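Local atomic coordinates of cDNA FLJ56608, highly similar to Homo sapiens chloride channel, calcium activated, family member 1 (CLCA1), mRNA (Homo sapiens, PDB entry 6PYX), a protein that is a secreted, self-cleaving zinc metalloprotease that may mediate calcium-activated chloride conductance and regulate mucus production, represented here by its von Willebrand factor A domain. Residues V9-D14 and E108-T113; N118-C123 and A144-E149; H135-G140 and L157-S162. All coordinates share one frame; numbering follows the deposited sequence.

Contact 1. Residues V9-D14 and E108-T113; sequences VCLVLD and EIVLLT
Cys10, Val12 and Asp14 donate backbone N-H groups to Glu108 O, Val110 O and Leu112 O, and Leu112 N answers Val12 O at 2.9 Å, the alternation of a parallel strand pair. The bond from Val110 N to Cys10 O is weak at 3.3 Å. These are central strands of the von Willebrand factor A fold.

In the apolar packing, Val12 divides its methyls: CG2 meets Ile109 CG2 at 3.6 Å, while CG1, anti to the backbone nitrogen (chi1 175°), reaches Leu111 CD1 at 3.7 Å. Helix 87-99 covers this face. On the other, under helix 24-39, Leu11 runs beside Val110, with CD2 3.8 Å from Val110 CB.

Polar chemistry sits at the C-terminal end. Thr113 OG1 donates to Asp14 OD2 over 2.7 Å, on the anti side and 18° out of the carboxylate plane, while OD1 bonds Ser16 OG. Asp14 opens the DxSxS sequence of a metal-ion-dependent adhesion site, its side chain about 4 Å from a bound calcium ion. With an alanine here, the Thr113 hydroxyl would probably lose this acceptor and the metal site a negative charge. OD2 also nears Asp114 OD1; the ion probably offsets the closeness of the two carboxylates.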
loop_
_atom_site.group_PDB
_atom_site.type_symbol
_atom_site.label_atom_id
_atom_site.label_comp_id
_atom_site.label_asym_id
_atom_site.label_seq_id
_atom_site.Cartn_x
_atom_site.Cartn_y
_atom_site.Cartn_z
ATOM N N VAL A 9 1.058 7.906 -5.399
ATOM C CA VAL A 9 1.341 6.608 -4.799
ATOM C C VAL A 9 0.772 6.601 -3.396
ATOM O O VAL A 9 0.942 7.563 -2.646
ATOM C CB VAL A 9 2.858 6.305 -4.759
ATOM C CG1 VAL A 9 3.153 5.115 -3.857
ATOM C CG2 VAL A 9 3.363 5.999 -6.119
ATOM N N CYS A 10 0.110 5.515 -3.029
ATOM C CA CYS A 10 -0.422 5.390 -1.681
ATOM C C CYS A 10 0.057 4.084 -1.083
ATOM O O CYS A 10 -0.400 3.011 -1.486
ATOM C CB CYS A 10 -1.948 5.470 -1.645
ATOM S SG CYS A 10 -2.544 5.422 0.066
ATOM N N LEU A 11 0.959 4.180 -0.118
ATOM C CA LEU A 11 1.385 2.999 0.607
ATOM C C LEU A 11 0.210 2.409 1.359
ATOM O O LEU A 11 -0.540 3.140 2.005
ATOM C CB LEU A 11 2.494 3.369 1.574
ATOM C CG LEU A 11 3.869 3.461 0.939
ATOM C CD1 LEU A 11 4.806 4.102 1.903
ATOM C CD2 LEU A 11 4.332 2.079 0.632
ATOM N N VAL A 12 0.034 1.092 1.263
ATOM C CA VAL A 12 -1.041 0.379 1.956
ATOM C C VAL A 12 -0.416 -0.790 2.703
ATOM O O VAL A 12 0.089 -1.730 2.082
ATOM C CB VAL A 12 -2.136 -0.100 0.997
ATOM C CG1 VAL A 12 -3.142 -0.921 1.751
ATOM C CG2 VAL A 12 -2.815 1.094 0.334
ATOM N N LEU A 13 -0.465 -0.745 4.030
ATOM C CA LEU A 13 0.441 -1.511 4.873
ATOM C C LEU A 13 -0.334 -2.427 5.802
ATOM O O LEU A 13 -1.142 -1.963 6.612
ATOM C CB LEU A 13 1.338 -0.566 5.669
ATOM C CG LEU A 13 1.953 0.484 4.749
ATOM C CD1 LEU A 13 2.613 1.538 5.564
ATOM C CD2 LEU A 13 2.949 -0.164 3.792
ATOM N N ASP A 14 -0.045 -3.718 5.712
ATOM C CA ASP A 14 -0.666 -4.751 6.531
ATOM C C ASP A 14 -0.035 -4.755 7.917
ATOM O O ASP A 14 1.058 -5.291 8.106
ATOM C CB ASP A 14 -0.484 -6.103 5.857
ATOM C CG ASP A 14 -1.379 -7.174 6.429
ATOM O OD1 ASP A 14 -1.921 -6.960 7.535
ATOM O OD2 ASP A 14 -1.539 -8.228 5.760
ATOM N N GLU A 108 -1.053 4.804 -8.168
ATOM C CA GLU A 108 -0.424 3.548 -7.787
ATOM C C GLU A 108 -0.654 3.246 -6.313
ATOM O O GLU A 108 -0.565 4.135 -5.462
ATOM C CB GLU A 108 1.086 3.566 -8.067
ATOM C CG GLU A 108 1.489 3.746 -9.535
ATOM C CD GLU A 108 2.983 4.025 -9.717
ATOM O OE1 GLU A 108 3.812 3.127 -9.440
ATOM O OE2 GLU A 108 3.327 5.153 -10.136
ATOM N N ILE A 109 -0.954 1.986 -6.019
ATOM C CA ILE A 109 -0.960 1.444 -4.664
ATOM C C ILE A 109 0.290 0.597 -4.504
ATOM O O ILE A 109 0.803 0.030 -5.471
ATOM C CB ILE A 109 -2.227 0.604 -4.396
ATOM C CG1 ILE A 109 -3.502 1.431 -4.574
ATOM C CG2 ILE A 109 -2.172 -0.046 -3.043
ATOM C CD1 ILE A 109 -3.450 2.770 -3.925
ATOM N N VAL A 110 0.804 0.512 -3.287
ATOM C CA VAL A 110 1.954 -0.333 -2.976
ATOM C C VAL A 110 1.531 -1.193 -1.787
ATOM O O VAL A 110 1.763 -0.835 -0.629
ATOM C CB VAL A 110 3.211 0.482 -2.660
ATOM C CG1 VAL A 110 4.381 -0.421 -2.383
ATOM C CG2 VAL A 110 3.520 1.439 -3.792
ATOM N N LEU A 111 0.894 -2.328 -2.065
ATOM C CA LEU A 111 0.212 -3.107 -1.032
ATOM C C LEU A 111 1.201 -4.080 -0.402
ATOM O O LEU A 111 1.554 -5.092 -1.009
ATOM C CB LEU A 111 -0.996 -3.841 -1.620
ATOM C CG LEU A 111 -1.730 -4.863 -0.741
ATOM C CD1 LEU A 111 -2.103 -4.258 0.607
ATOM C CD2 LEU A 111 -2.968 -5.422 -1.425
ATOM N N LEU A 112 1.628 -3.794 0.823
ATOM C CA LEU A 112 2.582 -4.642 1.527
ATOM C C LEU A 112 1.843 -5.516 2.531
ATOM O O LEU A 112 1.430 -5.042 3.589
ATOM C CB LEU A 112 3.648 -3.801 2.211
ATOM C CG LEU A 112 4.774 -3.537 1.215
ATOM C CD1 LEU A 112 4.548 -2.232 0.496
ATOM C CD2 LEU A 112 6.128 -3.556 1.896
ATOM N N THR A 113 1.702 -6.794 2.205
ATOM C CA THR A 113 0.874 -7.688 2.986
ATOM C C THR A 113 1.443 -9.097 2.913
ATOM O O THR A 113 2.220 -9.429 2.016
ATOM C CB THR A 113 -0.578 -7.658 2.496
ATOM O OG1 THR A 113 -1.320 -8.718 3.113
ATOM C CG2 THR A 113 -0.631 -7.808 0.989
#

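Contact 2. Residues N118-C123 and A144-E149; sequences NTISGC and AQELEE
Ile120 and Glu146 are brought together by two similar first torsions. In Ile120, CG1 stands anti to the carbonyl carbon (chi1 -56°), and the extended remainder of the chain carries CD1 across to the start of helix 145-154. In Glu146, CG takes the same place beside the backbone nitrogen, but the chain then bends at chi2 (83°), turning the carboxylate toward the loop backbone beside Ile120. The setting is the C-terminal ends of the parallel strands of the von Willebrand factor A fold, where the loop following strand 108-113 packs against the first turn of the helix that follows strand 133-138.

The two side chains cross at an angle. Ile120 CB lies 3.6 Å from Glu146 CB, so the aliphatic base of the acid, not its charged end, supplies the apolar surface. Farther out, Ile120 CD1 comes within 3.7 Å of Leu147 N and 4.2 Å of Ala144 CB. Ile87 of helix 87-99 also touches Ile120, which is thereby buried between two helices. Leu147 in turn packs on Leu111 and Thr113 of the central strand.

A short 3-10 turn shapes the loop side: Gly122 N bonds Thr119 O, and Cys123 N bonds Ile120 O. Cys123 then stands at the N-cap of helix 124-130, and its disulfide with Cys88 fastens the end of the loop to helix 87-99.

The polar part of the contact is indirect. With its stem against Ile120, Glu146 relies on one water to link its carboxylate to the loop backbone. That water accepts from Ser121 N at 2.6 Å, gives a weak bond to Asn118 O, and donates to Glu146 OE2 at 3.0 Å.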
loop_
_atom_site.group_PDB
_atom_site.type_symbol
_atom_site.label_atom_id
_atom_site.label_comp_id
_atom_site.label_asym_id
_atom_site.label_seq_id
_atom_site.Cartn_x
_atom_site.Cartn_y
_atom_site.Cartn_z
ATOM N N ASN A 118 -8.986 -13.707 2.622
ATOM C CA ASN A 118 -9.821 -14.385 1.635
ATOM C C ASN A 118 -11.118 -13.630 1.356
ATOM O O ASN A 118 -12.089 -14.219 0.882
ATOM C CB ASN A 118 -10.110 -15.821 2.079
ATOM C CG ASN A 118 -10.881 -15.888 3.379
ATOM O OD1 ASN A 118 -11.205 -14.862 3.977
ATOM N ND2 ASN A 118 -11.162 -17.099 3.840
ATOM N N THR A 119 -11.157 -12.334 1.637
ATOM C CA THR A 119 -12.296 -11.508 1.273
ATOM C C THR A 119 -11.953 -10.510 0.174
ATOM O O THR A 119 -12.733 -9.581 -0.072
ATOM C CB THR A 119 -12.825 -10.778 2.507
ATOM O OG1 THR A 119 -11.955 -9.687 2.823
ATOM C CG2 THR A 119 -12.865 -11.722 3.685
ATOM N N ILE A 120 -10.818 -10.707 -0.516
ATOM C CA ILE A 120 -10.252 -9.682 -1.400
ATOM C C ILE A 120 -11.171 -9.404 -2.582
ATOM O O ILE A 120 -11.298 -8.253 -3.036
ATOM C CB ILE A 120 -8.854 -10.108 -1.879
ATOM C CG1 ILE A 120 -7.938 -10.383 -0.695
ATOM C CG2 ILE A 120 -8.261 -9.047 -2.758
ATOM C CD1 ILE A 120 -6.609 -10.943 -1.106
ATOM N N SER A 121 -11.814 -10.459 -3.107
ATOM C CA SER A 121 -12.795 -10.301 -4.172
ATOM C C SER A 121 -13.849 -9.253 -3.827
ATOM O O SER A 121 -14.453 -8.673 -4.738
ATOM C CB SER A 121 -13.446 -11.643 -4.449
ATOM O OG SER A 121 -14.221 -12.055 -3.332
ATOM N N GLY A 122 -14.045 -8.979 -2.529
ATOM C CA GLY A 122 -14.991 -7.986 -2.057
ATOM C C GLY A 122 -14.821 -6.626 -2.687
ATOM O O GLY A 122 -15.779 -5.847 -2.711
ATOM N N CYS A 123 -13.626 -6.307 -3.197
ATOM C CA CYS A 123 -13.395 -4.985 -3.778
ATOM C C CYS A 123 -12.881 -5.051 -5.205
ATOM O O CYS A 123 -12.462 -4.021 -5.754
ATOM C CB CYS A 123 -12.419 -4.159 -2.929
ATOM S SG CYS A 123 -10.935 -5.042 -2.384
ATOM N N ALA A 144 -3.120 -15.353 -0.409
ATOM C CA ALA A 144 -4.274 -15.740 -1.206
ATOM C C ALA A 144 -4.037 -15.427 -2.678
ATOM O O ALA A 144 -3.276 -14.524 -3.031
ATOM C CB ALA A 144 -5.528 -15.018 -0.730
ATOM N N GLN A 145 -4.715 -16.187 -3.540
ATOM C CA GLN A 145 -4.572 -15.994 -4.978
ATOM C C GLN A 145 -5.089 -14.630 -5.420
ATOM O O GLN A 145 -4.555 -14.043 -6.368
ATOM C CB GLN A 145 -5.297 -17.121 -5.723
ATOM C CG GLN A 145 -5.212 -17.053 -7.248
ATOM C CD GLN A 145 -4.151 -17.972 -7.835
ATOM O OE1 GLN A 145 -3.191 -18.353 -7.157
ATOM N NE2 GLN A 145 -4.326 -18.340 -9.103
ATOM N N GLU A 146 -6.110 -14.098 -4.745
ATOM C CA GLU A 146 -6.605 -12.788 -5.147
ATOM C C GLU A 146 -5.603 -11.669 -4.882
ATOM O O GLU A 146 -5.781 -10.570 -5.417
ATOM C CB GLU A 146 -7.927 -12.458 -4.452
ATOM C CG GLU A 146 -8.929 -13.585 -4.421
ATOM C CD GLU A 146 -8.651 -14.525 -3.283
ATOM O OE1 GLU A 146 -8.137 -15.629 -3.563
ATOM O OE2 GLU A 146 -8.912 -14.147 -2.113
ATOM N N LEU A 147 -4.562 -11.899 -4.078
ATOM C CA LEU A 147 -3.518 -10.885 -3.983
ATOM C C LEU A 147 -2.836 -10.700 -5.329
ATOM O O LEU A 147 -2.783 -9.584 -5.861
ATOM C CB LEU A 147 -2.497 -11.254 -2.907
ATOM C CG LEU A 147 -1.468 -10.149 -2.641
ATOM C CD1 LEU A 147 -2.160 -8.848 -2.378
ATOM C CD2 LEU A 147 -0.570 -10.517 -1.495
ATOM N N GLU A 148 -2.321 -11.791 -5.904
ATOM C CA GLU A 148 -1.774 -11.723 -7.254
ATOM C C GLU A 148 -2.816 -11.190 -8.228
ATOM O O GLU A 148 -2.549 -10.267 -9.004
ATOM C CB GLU A 148 -1.266 -13.102 -7.691
ATOM C CG GLU A 148 -0.418 -13.079 -8.966
ATOM C CD GLU A 148 -0.327 -14.434 -9.668
ATOM O OE1 GLU A 148 0.783 -15.029 -9.682
ATOM O OE2 GLU A 148 -1.368 -14.899 -10.196
ATOM N N GLU A 149 -4.027 -11.725 -8.173
ATOM C CA GLU A 149 -5.052 -11.240 -9.076
ATOM C C GLU A 149 -5.320 -9.750 -8.913
ATOM O O GLU A 149 -6.020 -9.175 -9.745
ATOM C CB GLU A 149 -6.339 -12.051 -8.890
ATOM C CG GLU A 149 -6.326 -13.412 -9.640
ATOM C CD GLU A 149 -7.580 -14.271 -9.404
ATOM O OE1 GLU A 149 -8.700 -13.706 -9.340
ATOM O OE2 GLU A 149 -7.450 -15.516 -9.299
HETATM O O HOH W 1 -11.577 -12.826 -2.057
#

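Contact 3. Residues H135-G140 and L157-S162; sequences HTVALG and LQTYAS
Leu157 meets His135 through its backbone as well as its side chain. Its N-H points at the edge of the imidazole and bonds ND1 at 3.0 Å, only 3° out of the ring plane. ND1 is therefore an acceptor, and with NE2 hydrogen-bonded to Glu108 the ring is fixed in rotation from two sides. The leucine side chain runs alongside, CG 3.9 Å from ND1.

Thr136 is gripped next. Its N-H bonds Leu157 O at 2.8 Å, and its carbonyl accepts from Thr159 N. With OG1 set between the backbone nitrogen and the carbonyl carbon (chi1 54°), the hydroxyl lies 3.6 Å from Gln158 CG and bonds Ser151 OG on helix 145-154. That helix is the connection of a beta-alpha-beta crossover, in which strand 133-138 is followed by the helix and then by 158-160, the parallel edge strand of the von Willebrand factor A sheet.

Thr159 continues the pairing: its carbonyl takes Ala138 N at 2.9 Å, with the donor in the carbonyl plane. On the face shared with Val137, Thr159 OG1 lies 3.7 Å from Val137 CG2. From the paired strand, the Tyr160 ring meets the loop at Gly140 obliquely, its CE2 3.4 Å from Gly140 O.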
loop_
_atom_site.group_PDB
_atom_site.type_symbol
_atom_site.label_atom_id
_atom_site.label_comp_id
_atom_site.label_asym_id
_atom_site.label_seq_id
_atom_site.Cartn_x
_atom_site.Cartn_y
_atom_site.Cartn_z
ATOM N N HIS A 135 0.507 -2.545 -7.297
ATOM C CA HIS A 135 1.698 -3.343 -7.044
ATOM C C HIS A 135 1.570 -4.024 -5.689
ATOM O O HIS A 135 1.008 -3.468 -4.741
ATOM C CB HIS A 135 2.957 -2.471 -7.056
ATOM C CG HIS A 135 2.970 -1.413 -8.120
ATOM N ND1 HIS A 135 3.031 -1.705 -9.466
ATOM C CD2 HIS A 135 2.940 -0.063 -8.031
ATOM C CE1 HIS A 135 3.029 -0.582 -10.160
ATOM N NE2 HIS A 135 2.977 0.430 -9.312
ATOM N N THR A 136 2.093 -5.236 -5.593
ATOM C CA THR A 136 1.938 -6.011 -4.375
ATOM C C THR A 136 3.279 -6.617 -4.013
ATOM O O THR A 136 4.018 -7.080 -4.881
ATOM C CB THR A 136 0.883 -7.126 -4.538
ATOM O OG1 THR A 136 1.203 -7.929 -5.685
ATOM C CG2 THR A 136 -0.522 -6.551 -4.720
ATOM N N VAL A 137 3.598 -6.596 -2.732
ATOM C CA VAL A 137 4.722 -7.341 -2.190
ATOM C C VAL A 137 4.139 -8.373 -1.245
ATOM O O VAL A 137 3.416 -8.018 -0.304
ATOM C CB VAL A 137 5.720 -6.437 -1.453
ATOM C CG1 VAL A 137 6.929 -7.238 -1.040
ATOM C CG2 VAL A 137 6.117 -5.268 -2.313
ATOM N N ALA A 138 4.425 -9.642 -1.500
ATOM C CA ALA A 138 3.946 -10.710 -0.642
ATOM C C ALA A 138 4.985 -10.945 0.440
ATOM O O ALA A 138 6.142 -11.248 0.133
ATOM C CB ALA A 138 3.685 -11.984 -1.434
ATOM N N LEU A 139 4.573 -10.791 1.698
ATOM C CA LEU A 139 5.486 -10.874 2.825
ATOM C C LEU A 139 5.403 -12.202 3.559
ATOM O O LEU A 139 6.263 -12.481 4.398
ATOM C CB LEU A 139 5.222 -9.712 3.787
ATOM C CG LEU A 139 5.321 -8.343 3.099
ATOM C CD1 LEU A 139 4.702 -7.236 3.930
ATOM C CD2 LEU A 139 6.755 -8.030 2.791
ATOM N N GLY A 140 4.402 -13.026 3.261
ATOM C CA GLY A 140 4.374 -14.395 3.715
ATOM C C GLY A 140 4.322 -15.360 2.544
ATOM O O GLY A 140 4.212 -14.958 1.378
ATOM N N LEU A 157 2.980 -4.546 -10.507
ATOM C CA LEU A 157 3.989 -5.586 -10.385
ATOM C C LEU A 157 3.813 -6.369 -9.090
ATOM O O LEU A 157 3.265 -5.873 -8.100
ATOM C CB LEU A 157 5.402 -4.998 -10.443
ATOM C CG LEU A 157 5.619 -3.846 -11.427
ATOM C CD1 LEU A 157 7.039 -3.345 -11.331
ATOM C CD2 LEU A 157 5.270 -4.260 -12.856
ATOM N N GLN A 158 4.279 -7.612 -9.113
ATOM C CA GLN A 158 4.285 -8.473 -7.945
ATOM C C GLN A 158 5.718 -8.869 -7.653
ATOM O O GLN A 158 6.460 -9.256 -8.560
ATOM C CB GLN A 158 3.439 -9.725 -8.151
ATOM C CG GLN A 158 2.091 -9.468 -8.776
ATOM C CD GLN A 158 1.874 -10.281 -10.044
ATOM O OE1 GLN A 158 2.011 -11.501 -10.034
ATOM N NE2 GLN A 158 1.531 -9.604 -11.141
ATOM N N THR A 159 6.110 -8.741 -6.396
ATOM C CA THR A 159 7.382 -9.253 -5.921
ATOM C C THR A 159 7.116 -9.930 -4.582
ATOM O O THR A 159 6.114 -9.649 -3.917
ATOM C CB THR A 159 8.434 -8.138 -5.800
ATOM O OG1 THR A 159 8.086 -7.268 -4.721
ATOM C CG2 THR A 159 8.519 -7.308 -7.089
ATOM N N TYR A 160 8.006 -10.849 -4.198
ATOM C CA TYR A 160 7.801 -11.703 -3.027
ATOM C C TYR A 160 9.012 -11.578 -2.104
ATOM O O TYR A 160 10.091 -12.090 -2.419
ATOM C CB TYR A 160 7.553 -13.153 -3.469
ATOM C CG TYR A 160 7.711 -14.214 -2.400
ATOM C CD1 TYR A 160 8.952 -14.798 -2.146
ATOM C CD2 TYR A 160 6.620 -14.656 -1.670
ATOM C CE1 TYR A 160 9.105 -15.765 -1.181
ATOM C CE2 TYR A 160 6.762 -15.631 -0.701
ATOM C CZ TYR A 160 8.009 -16.184 -0.466
ATOM O OH TYR A 160 8.172 -17.154 0.498
ATOM N N ALA A 161 8.836 -10.894 -0.961
ATOM C CA ALA A 161 9.924 -10.613 -0.024
ATOM C C ALA A 161 9.717 -11.310 1.318
ATOM O O ALA A 161 9.559 -10.650 2.358
ATOM C CB ALA A 161 10.074 -9.106 0.196
ATOM N N SER A 162 9.723 -12.648 1.301
ATOM C CA SER A 162 9.557 -13.431 2.524
ATOM C C SER A 162 10.902 -13.993 2.995
ATOM O O SER A 162 11.705 -13.270 3.599
ATOM C CB SER A 162 8.536 -14.557 2.305
ATOM O OG SER A 162 8.425 -15.438 3.417
#

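How the contacts relate
From the N terminus, contact 1 comes first: after strand 9-14, 93 residues follow, with three helices and two strands, before 108-113 closes the long loop beside it. Contacts 2 and 3 open only afterwards, so both stand in series with contact 1. They cross each other: 118-123 is followed by 135-140, then 144-149 completes contact 2 and 157-162 completes contact 3. Strand 108-113 is the common neighbour, packing on the helix of contact 2 and pairing with strand 133-138 of contact 3, where Thr113 O hydrogen-bonds Leu139 N. Helix 145-154 joins the last two, Leu147 packing on Thr136, and thus the central strands, the edge strand and the outer loop are tied together.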